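Local coordinates for protein fucose-binding lectin (Kordia periserrulae, PDB 6HTN) that probably binds fucose-containing carbohydrates as a beta-propeller lectin, and is seen here holding methyl alpha-L-fucopyranoside in pockets between its blades, at residues A[25-30]-A[50-55]; A[46-51]-A[76-81]. All coordinates share one frame; numbering follows the deposited sequence.

Contact 1. Residues A[25-30]-A[50-55]; sequences GKLLER and SGAGAT. With MFU (methyl alpha-L-fucopyranoside), chain G.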
ATOM      1  N   GLY A  25      -8.651  12.169   5.955  1.00 19.93           N
ATOM      2  CA  GLY A  25      -9.278  10.962   5.404  1.00 18.22           C
ATOM      3  C   GLY A  25     -10.448  11.251   4.471  1.00 17.58           C
ATOM      4  O   GLY A  25     -11.239  10.347   4.266  1.00 19.42           O
ATOM      5  N   LYS A  26     -10.487  12.447   3.929  1.00 18.69           N
ATOM      6  CA  LYS A  26     -11.515  12.863   2.957  1.00 18.90           C
ATOM      7  C   LYS A  26     -10.935  13.040   1.571  1.00 16.08           C
ATOM      8  O   LYS A  26      -9.804  13.490   1.397  1.00 16.87           O
ATOM      9  CB  LYS A  26     -12.210  14.150   3.401  1.00 21.84           C
ATOM     10  CG  LYS A  26     -12.864  13.921   4.754  1.00 26.40           C
ATOM     11  CD  LYS A  26     -14.289  13.754   4.804  1.00 36.25           C
ATOM     12  CE  LYS A  26     -14.847  13.815   6.222  1.00 40.22           C
ATOM     13  NZ  LYS A  26     -16.042  12.927   6.350  1.00 48.54           N
ATOM     14  N   LEU A  27     -11.756  12.735   0.570  1.00 18.37           N
ATOM     15  CA  LEU A  27     -11.350  12.962  -0.828  1.00 18.65           C
ATOM     16  C   LEU A  27     -11.292  14.459  -1.128  1.00 18.34           C
ATOM     17  O   LEU A  27     -12.173  15.235  -0.656  1.00 19.24           O
ATOM     18  CB  LEU A  27     -12.283  12.210  -1.788  1.00 18.24           C
ATOM     19  CG  LEU A  27     -12.243  10.692  -1.695  1.00 20.93           C
ATOM     20  CD1 LEU A  27     -13.376  10.067  -2.500  1.00 22.16           C
ATOM     21  CD2 LEU A  27     -10.910  10.138  -2.114  1.00 20.09           C
ATOM     22  N   LEU A  28     -10.270  14.805  -1.858  1.00 16.82           N
ATOM     23  CA  LEU A  28     -10.003  16.163  -2.405  1.00 17.66           C
ATOM     24  C   LEU A  28     -10.224  16.104  -3.903  1.00 19.81           C
ATOM     25  O   LEU A  28      -9.750  15.134  -4.585  1.00 18.74           O
ATOM     26  CB  LEU A  28      -8.547  16.519  -2.106  1.00 19.57           C
ATOM     27  CG  LEU A  28      -7.995  17.772  -2.757  1.00 19.84           C
ATOM     28  CD1 LEU A  28      -8.743  19.003  -2.269  1.00 22.98           C
ATOM     29  CD2 LEU A  28      -6.503  17.923  -2.484  1.00 19.06           C
ATOM     30  N   GLU A  29     -10.861  17.124  -4.462  1.00 17.50           N
ATOM     31  CA  GLU A  29     -10.968  17.326  -5.920  1.00 17.17           C
ATOM     32  C   GLU A  29     -10.259  18.614  -6.280  1.00 19.31           C
ATOM     33  O   GLU A  29     -10.638  19.677  -5.686  1.00 19.22           O
ATOM     34  CB  GLU A  29     -12.419  17.401  -6.349  1.00 17.54           C
ATOM     35  CG  GLU A  29     -12.598  17.686  -7.826  1.00 17.76           C
ATOM     36  CD  GLU A  29     -14.032  17.914  -8.233  1.00 20.56           C
ATOM     37  OE1 GLU A  29     -14.787  18.580  -7.466  1.00 20.79           O
ATOM     38  OE2 GLU A  29     -14.442  17.393  -9.337  1.00 19.74           O
ATOM     39  N   ARG A  30      -9.258  18.561  -7.102  1.00 17.63           N
ATOM     40  CA  ARG A  30      -8.536  19.754  -7.591  1.00 18.35           C
ATOM     41  C   ARG A  30      -8.910  19.979  -9.046  1.00 22.56           C
ATOM     42  O   ARG A  30      -8.966  19.003  -9.825  1.00 17.78           O
ATOM     43  CB  ARG A  30      -7.041  19.665  -7.401  1.00 18.43           C
ATOM     44  CG  ARG A  30      -6.652  19.636  -5.932  1.00 18.49           C
ATOM     45  CD  ARG A  30      -6.834  21.013  -5.233  1.00 19.85           C
ATOM     46  NE  ARG A  30      -5.742  21.853  -5.648  1.00 20.01           N
ATOM     47  CZ  ARG A  30      -5.694  23.206  -5.420  1.00 19.53           C
ATOM     48  NH1 ARG A  30      -6.714  23.817  -4.887  1.00 22.43           N
ATOM     49  NH2 ARG A  30      -4.591  23.849  -5.658  1.00 20.73           N
ATOM     50  N   SER A  50      -8.880   4.636   0.382  1.00 18.34           N
ATOM     51  CA  SER A  50      -7.994   4.489  -0.785  1.00 19.36           C
ATOM     52  C   SER A  50      -7.990   5.796  -1.568  1.00 20.39           C
ATOM     53  O   SER A  50      -8.822   6.652  -1.309  1.00 21.13           O
ATOM     54  CB  SER A  50      -8.429   3.328  -1.651  1.00 20.38           C
ATOM     55  OG  SER A  50      -9.601   3.705  -2.386  1.00 19.52           O
ATOM     56  N   GLY A  51      -7.129   5.798  -2.570  1.00 21.89           N
ATOM     57  CA  GLY A  51      -7.245   6.788  -3.641  1.00 23.04           C
ATOM     58  C   GLY A  51      -8.483   6.536  -4.456  1.00 19.39           C
ATOM     59  O   GLY A  51      -9.281   5.645  -4.189  1.00 21.14           O
ATOM     60  N   ALA A  52      -8.661   7.333  -5.494  1.00 20.26           N
ATOM     61  CA  ALA A  52      -9.879   7.285  -6.301  1.00 22.06           C
ATOM     62  C   ALA A  52      -9.497   7.110  -7.766  1.00 22.03           C
ATOM     63  O   ALA A  52      -8.494   7.661  -8.226  1.00 31.79           O
ATOM     64  CB  ALA A  52     -10.662   8.527  -6.054  1.00 22.88           C
ATOM     65  N   GLY A  53     -10.218   6.266  -8.438  1.00 18.40           N
ATOM     66  CA  GLY A  53     -10.180   6.204  -9.902  1.00 19.26           C
ATOM     67  C   GLY A  53     -11.295   7.074 -10.441  1.00 18.22           C
ATOM     68  O   GLY A  53     -12.307   7.249  -9.752  1.00 21.87           O
ATOM     69  N   ALA A  54     -11.066   7.664 -11.588  1.00 15.82           N
ATOM     70  CA  ALA A  54     -12.071   8.575 -12.145  1.00 16.83           C
ATOM     71  C   ALA A  54     -12.249   8.335 -13.636  1.00 16.94           C
ATOM     72  O   ALA A  54     -11.242   8.074 -14.346  1.00 19.94           O
ATOM     73  CB  ALA A  54     -11.644   9.994 -11.856  1.00 18.75           C
ATOM     74  N   THR A  55     -13.453   8.622 -14.097  1.00 16.81           N
ATOM     75  CA  THR A  55     -13.759   8.631 -15.545  1.00 17.26           C
ATOM     76  C   THR A  55     -14.777   9.758 -15.765  1.00 18.95           C
ATOM     77  O   THR A  55     -15.477  10.150 -14.816  1.00 19.49           O
ATOM     78  CB  THR A  55     -14.239   7.240 -16.006  1.00 16.99           C
ATOM     79  OG1 THR A  55     -14.209   7.290 -17.452  1.00 19.17           O
ATOM     80  CG2 THR A  55     -15.566   6.838 -15.443  1.00 18.08           C
TER
HETATM   81  C1  MFU G 201     -16.696  22.316 -10.821  1.00 20.90           C
HETATM   82  C2  MFU G 201     -16.443  21.411  -9.612  1.00 21.14           C
HETATM   83  C3  MFU G 201     -17.373  20.252  -9.467  1.00 19.33           C
HETATM   84  C4  MFU G 201     -17.264  19.399 -10.721  1.00 18.28           C
HETATM   85  C5  MFU G 201     -17.589  20.400 -11.843  1.00 19.37           C
HETATM   86  C6  MFU G 201     -17.426  19.688 -13.223  1.00 20.44           C
HETATM   87  O1  MFU G 201     -17.993  22.723 -10.558  1.00 24.11           O
HETATM   88  O2  MFU G 201     -16.667  22.207  -8.390  1.00 22.15           O
HETATM   89  O3  MFU G 201     -17.093  19.393  -8.338  1.00 21.20           O
HETATM   90  O4  MFU G 201     -15.903  18.965 -10.956  1.00 19.67           O
HETATM   91  O5  MFU G 201     -16.602  21.429 -11.975  1.00 21.60           O
HETATM   92  CM  MFU G 201     -18.431  23.653 -11.586  1.00 25.24           C

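Contact 2. Residues A[46-51]-A[76-81]; sequences FSAISG and KIIELC. With MFU (methyl alpha-L-fucopyranoside), chain H.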
ATOM      1  N   PHE A  46     -16.557  13.496   1.464  0.70 23.19           N
ATOM      2  CA  PHE A  46     -16.642  12.023   1.529  0.70 21.51           C
ATOM      3  C   PHE A  46     -15.353  11.391   2.102  0.70 20.35           C
ATOM      4  O   PHE A  46     -14.260  11.733   1.659  0.70 21.31           O
ATOM      5  CB  PHE A  46     -16.901  11.439   0.145  0.70 22.53           C
ATOM      6  CG  PHE A  46     -18.080  12.070  -0.564  0.70 22.78           C
ATOM      7  CD1 PHE A  46     -19.365  11.791  -0.198  0.70 26.05           C
ATOM      8  CD2 PHE A  46     -17.836  12.967  -1.589  0.70 25.23           C
ATOM      9  CE1 PHE A  46     -20.425  12.394  -0.865  0.70 25.77           C
ATOM     10  CE2 PHE A  46     -18.892  13.501  -2.324  0.70 25.14           C
ATOM     11  CZ  PHE A  46     -20.178  13.242  -1.921  0.70 25.53           C
ATOM     12  N   SER A  47     -15.519  10.519   3.079  1.00 19.70           N
ATOM     13  CA  SER A  47     -14.428   9.743   3.695  1.00 19.52           C
ATOM     14  C   SER A  47     -14.105   8.537   2.808  1.00 20.52           C
ATOM     15  O   SER A  47     -15.031   7.904   2.251  1.00 21.48           O
ATOM     16  CB  SER A  47     -14.780   9.312   5.085  1.00 21.83           C
ATOM     17  OG  SER A  47     -14.725  10.459   5.942  1.00 23.45           O
ATOM     18  N   ALA A  48     -12.818   8.174   2.737  1.00 18.45           N
ATOM     19  CA  ALA A  48     -12.430   6.940   2.018  1.00 17.63           C
ATOM     20  C   ALA A  48     -11.146   6.414   2.645  1.00 20.11           C
ATOM     21  O   ALA A  48     -10.547   7.109   3.516  1.00 19.50           O
ATOM     22  CB  ALA A  48     -12.259   7.238   0.554  1.00 18.54           C
ATOM     23  N   ILE A  49     -10.718   5.241   2.229  1.00 18.50           N
ATOM     24  CA  ILE A  49      -9.474   4.612   2.749  1.00 18.47           C
ATOM     25  C   ILE A  49      -8.547   4.226   1.594  1.00 18.98           C
ATOM     26  O   ILE A  49      -7.517   3.565   1.825  1.00 21.32           O
ATOM     27  CB  ILE A  49      -9.779   3.401   3.633  1.00 16.85           C
ATOM     28  CG1 ILE A  49     -10.419   2.229   2.864  1.00 18.86           C
ATOM     29  CG2 ILE A  49     -10.622   3.836   4.825  1.00 19.99           C
ATOM     30  CD1 ILE A  49     -10.636   1.006   3.707  1.00 21.59           C
ATOM     31  N   SER A  50      -8.880   4.636   0.382  1.00 18.34           N
ATOM     32  CA  SER A  50      -7.994   4.489  -0.785  1.00 19.36           C
ATOM     33  C   SER A  50      -7.990   5.796  -1.568  1.00 20.39           C
ATOM     34  O   SER A  50      -8.822   6.652  -1.309  1.00 21.13           O
ATOM     35  CB  SER A  50      -8.429   3.328  -1.651  1.00 20.38           C
ATOM     36  OG  SER A  50      -9.601   3.705  -2.386  1.00 19.52           O
ATOM     37  N   GLY A  51      -7.129   5.798  -2.570  1.00 21.89           N
ATOM     38  CA  GLY A  51      -7.245   6.788  -3.641  1.00 23.04           C
ATOM     39  C   GLY A  51      -8.483   6.536  -4.456  1.00 19.39           C
ATOM     40  O   GLY A  51      -9.281   5.645  -4.189  1.00 21.14           O
ATOM     41  N   LYS A  76     -15.871  -1.349   1.261  1.00 20.01           N
ATOM     42  CA  LYS A  76     -16.616  -1.582   0.015  1.00 19.54           C
ATOM     43  C   LYS A  76     -16.422  -0.418  -0.941  1.00 18.26           C
ATOM     44  O   LYS A  76     -16.208   0.737  -0.511  1.00 19.43           O
ATOM     45  CB  LYS A  76     -18.085  -1.807   0.329  1.00 22.95           C
ATOM     46  CG  LYS A  76     -18.256  -3.072   1.170  1.00 27.81           C
ATOM     47  CD  LYS A  76     -19.575  -3.735   1.079  1.00 33.93           C
ATOM     48  CE  LYS A  76     -19.686  -4.984   1.889  1.00 35.72           C
ATOM     49  NZ  LYS A  76     -21.076  -5.240   2.313  1.00 39.94           N
ATOM     50  N   ILE A  77     -16.477  -0.706  -2.224  1.00 19.03           N
ATOM     51  CA  ILE A  77     -16.354   0.331  -3.260  1.00 19.31           C
ATOM     52  C   ILE A  77     -17.472   1.360  -3.109  1.00 19.87           C
ATOM     53  O   ILE A  77     -18.646   0.980  -2.964  1.00 21.93           O
ATOM     54  CB  ILE A  77     -16.272  -0.251  -4.686  1.00 19.31           C
ATOM     55  CG1 ILE A  77     -15.045  -1.170  -4.785  1.00 22.44           C
ATOM     56  CG2 ILE A  77     -16.231   0.856  -5.722  1.00 20.81           C
ATOM     57  CD1 ILE A  77     -15.055  -2.112  -5.985  1.00 22.69           C
ATOM     58  N   ILE A  78     -17.085   2.637  -3.141  0.70 19.42           N
ATOM     59  CA  ILE A  78     -18.040   3.772  -3.188  0.70 21.32           C
ATOM     60  C   ILE A  78     -17.933   4.418  -4.557  0.70 21.02           C
ATOM     61  O   ILE A  78     -16.823   4.525  -5.114  0.70 20.21           O
ATOM     62  CB  ILE A  78     -17.804   4.775  -2.053  0.70 22.45           C
ATOM     63  CG1 ILE A  78     -16.444   5.458  -2.128  0.70 26.08           C
ATOM     64  CG2 ILE A  78     -17.987   4.087  -0.719  0.70 23.71           C
ATOM     65  CD1 ILE A  78     -16.320   6.647  -1.167  0.70 26.88           C
ATOM     66  N   GLU A  79     -19.073   4.823  -5.103  1.00 18.93           N
ATOM     67  CA  GLU A  79     -19.164   5.516  -6.384  1.00 17.24           C
ATOM     68  C   GLU A  79     -19.725   6.929  -6.106  1.00 17.32           C
ATOM     69  O   GLU A  79     -20.806   6.978  -5.531  1.00 21.70           O
ATOM     70  CB  GLU A  79     -20.066   4.760  -7.336  1.00 18.47           C
ATOM     71  CG  GLU A  79     -20.287   5.522  -8.650  1.00 19.68           C
ATOM     72  CD  GLU A  79     -21.271   4.860  -9.605  1.00 19.65           C
ATOM     73  OE1 GLU A  79     -22.332   4.379  -9.112  1.00 20.89           O
ATOM     74  OE2 GLU A  79     -21.007   4.900 -10.848  1.00 19.19           O
ATOM     75  N   LEU A  80     -19.010   7.931  -6.511  1.00 18.59           N
ATOM     76  CA  LEU A  80     -19.444   9.347  -6.405  1.00 19.38           C
ATOM     77  C   LEU A  80     -19.693   9.895  -7.807  1.00 21.51           C
ATOM     78  O   LEU A  80     -18.878   9.706  -8.738  1.00 20.66           O
ATOM     79  CB  LEU A  80     -18.418  10.140  -5.626  1.00 19.77           C
ATOM     80  CG  LEU A  80     -18.145   9.570  -4.246  1.00 23.99           C
ATOM     81  CD1 LEU A  80     -16.888  10.221  -3.672  1.00 27.47           C
ATOM     82  CD2 LEU A  80     -19.331   9.688  -3.293  1.00 25.01           C
ATOM     83  N   CYS A  81     -20.840  10.532  -7.971  1.00 20.34           N
ATOM     84  CA  CYS A  81     -21.353  10.921  -9.302  1.00 19.57           C
ATOM     85  C   CYS A  81     -21.613  12.429  -9.384  1.00 20.34           C
ATOM     86  O   CYS A  81     -22.252  12.971  -8.458  1.00 23.11           O
ATOM     87  CB  CYS A  81     -22.685  10.251  -9.557  1.00 22.36           C
ATOM     88  SG  CYS A  81     -22.666   8.457  -9.287  1.00 22.87           S
TER
HETATM   89  C1  MFU H 202     -26.091   6.647 -12.107  1.00 21.88           C
HETATM   90  C2  MFU H 202     -25.338   5.791 -11.089  1.00 19.05           C
HETATM   91  C3  MFU H 202     -24.899   4.505 -11.785  1.00 21.24           C
HETATM   92  C4  MFU H 202     -24.021   4.848 -12.946  1.00 19.71           C
HETATM   93  C5  MFU H 202     -24.849   5.719 -13.931  1.00 20.36           C
HETATM   94  C6  MFU H 202     -24.023   6.117 -15.129  1.00 18.88           C
HETATM   95  O1  MFU H 202     -27.295   5.917 -12.400  1.00 25.44           O
HETATM   96  O2  MFU H 202     -26.237   5.526 -10.008  1.00 22.62           O
HETATM   97  O3  MFU H 202     -24.261   3.661 -10.821  1.00 22.00           O
HETATM   98  O4  MFU H 202     -22.879   5.614 -12.585  1.00 20.81           O
HETATM   99  O5  MFU H 202     -25.245   6.949 -13.202  1.00 21.28           O
HETATM  100  CM  MFU H 202     -27.997   6.658 -13.415  1.00 30.02           C

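Contact 1. Residues A[25-30]-A[50-55]
A chi1 of -65° swings CG of Leu27 opposite its own carbonyl carbon and directs CD2 at the 50-55 segment, where the methyl meets two atoms. It lies 4.3 Å from CB of Ala52, whose methyl points back at it, and Leu27 CD2 is 4.1 Å from the carbonyl O of Ser50. The contact is thin, burying about 80 Å² in all, and no hydrogen bond crosses it; the Ser50 oxygen is covered by it without finding a polar partner. Ser50 OG donates in the carbonyl plane to a lone pair of Gly51 O (2.7 Å) and also bonds to the backbone N of Ile71 in strand 64-71.

This is packing between successive blades of a beta-propeller. Strand 27-32 is the third strand of one four-stranded antiparallel sheet, and strand 53-58 the first of the next, with Tyr18 of strand 13-20 also lying against Ala52.

Further along the strand, CG of Glu29 is anti to the backbone N (chi1 177°) and the chain is extended, carrying the carboxylate to the sugar. OE1 of Glu29 accepts from O3 of the fucoside at 2.6 Å, and OE2 of Glu29 from O4 at 2.7 Å. Tyr18 OH and the backbone N of Leu42 bond to the same two oxygens, fixing the rotation of the carboxylate, while Arg16, Ala41 and Trp87 hold the sugar.

Contact 2. Residues A[46-51]-A[76-81]
Phe46 and Leu80 meet in a CH-pi contact. In the conformer described here, one of two modelled for Phe46, CD2 of Leu80 sits over the centre of the ring, 3.6 Å from the centroid and only 5° off the ring normal, so that the methyl is nearly equidistant from the six ring carbons. CD1 of Leu80 lies on the same side of the plane but beyond the CG-CD2 edge, 3.6 Å from CD2 of Phe46. The two side chains run past each other in opposite directions, and Trp87 of strand 87-89 touches both.

A looser apolar contact joins CD1 of Ile78, in one of its two conformers, to CB of Ala48 at 4.5 Å. The same methyl, Ile78 CD1, makes a van der Waals contact with the carbonyl O of Ser47 at 3.9 Å; a chi1 of 64° turns this branch toward the loop. Leu27 of strand 27-32 packs on both Ala48 and Leu80, so the loop lies where two blades of the propeller adjoin.

Polar interactions are directed elsewhere. Ser47 points away from the strand, and its OG bonds to NZ of Lys26. Between Ile78 and Leu80, which face the loop, Glu79 extends from the other side of the strand to the fucoside, OE1 of Glu79 accepting from O3 at 2.7 Å and OE2 of Glu79 from O4 at the same distance; Tyr69 OH and Leu92 N also bond to this carboxylate. Between these two segments, then, the contact is essentially apolar, without a hydrogen bond.

The two contacts lie about 7 Å apart, centre to centre, and overlap in sequence, sharing Ser50 and Gly51. Along the chain the order is 25-30, 46-51 running into 50-55, then 76-81: third strand of one blade, connecting loop and first strand of the next, and third strand of that next blade. They also touch directly, through Leu27 N to Phe46 O (2.9 Å, a probable hydrogen bond) and Leu27 CD1 against Leu80 CD1 (3.7 Å). Strands 53-58 and 77-82 belong to the same sheet. The loop thereby packs against equivalent strands of consecutive blades, each carrying a glutamate that binds its own fucoside.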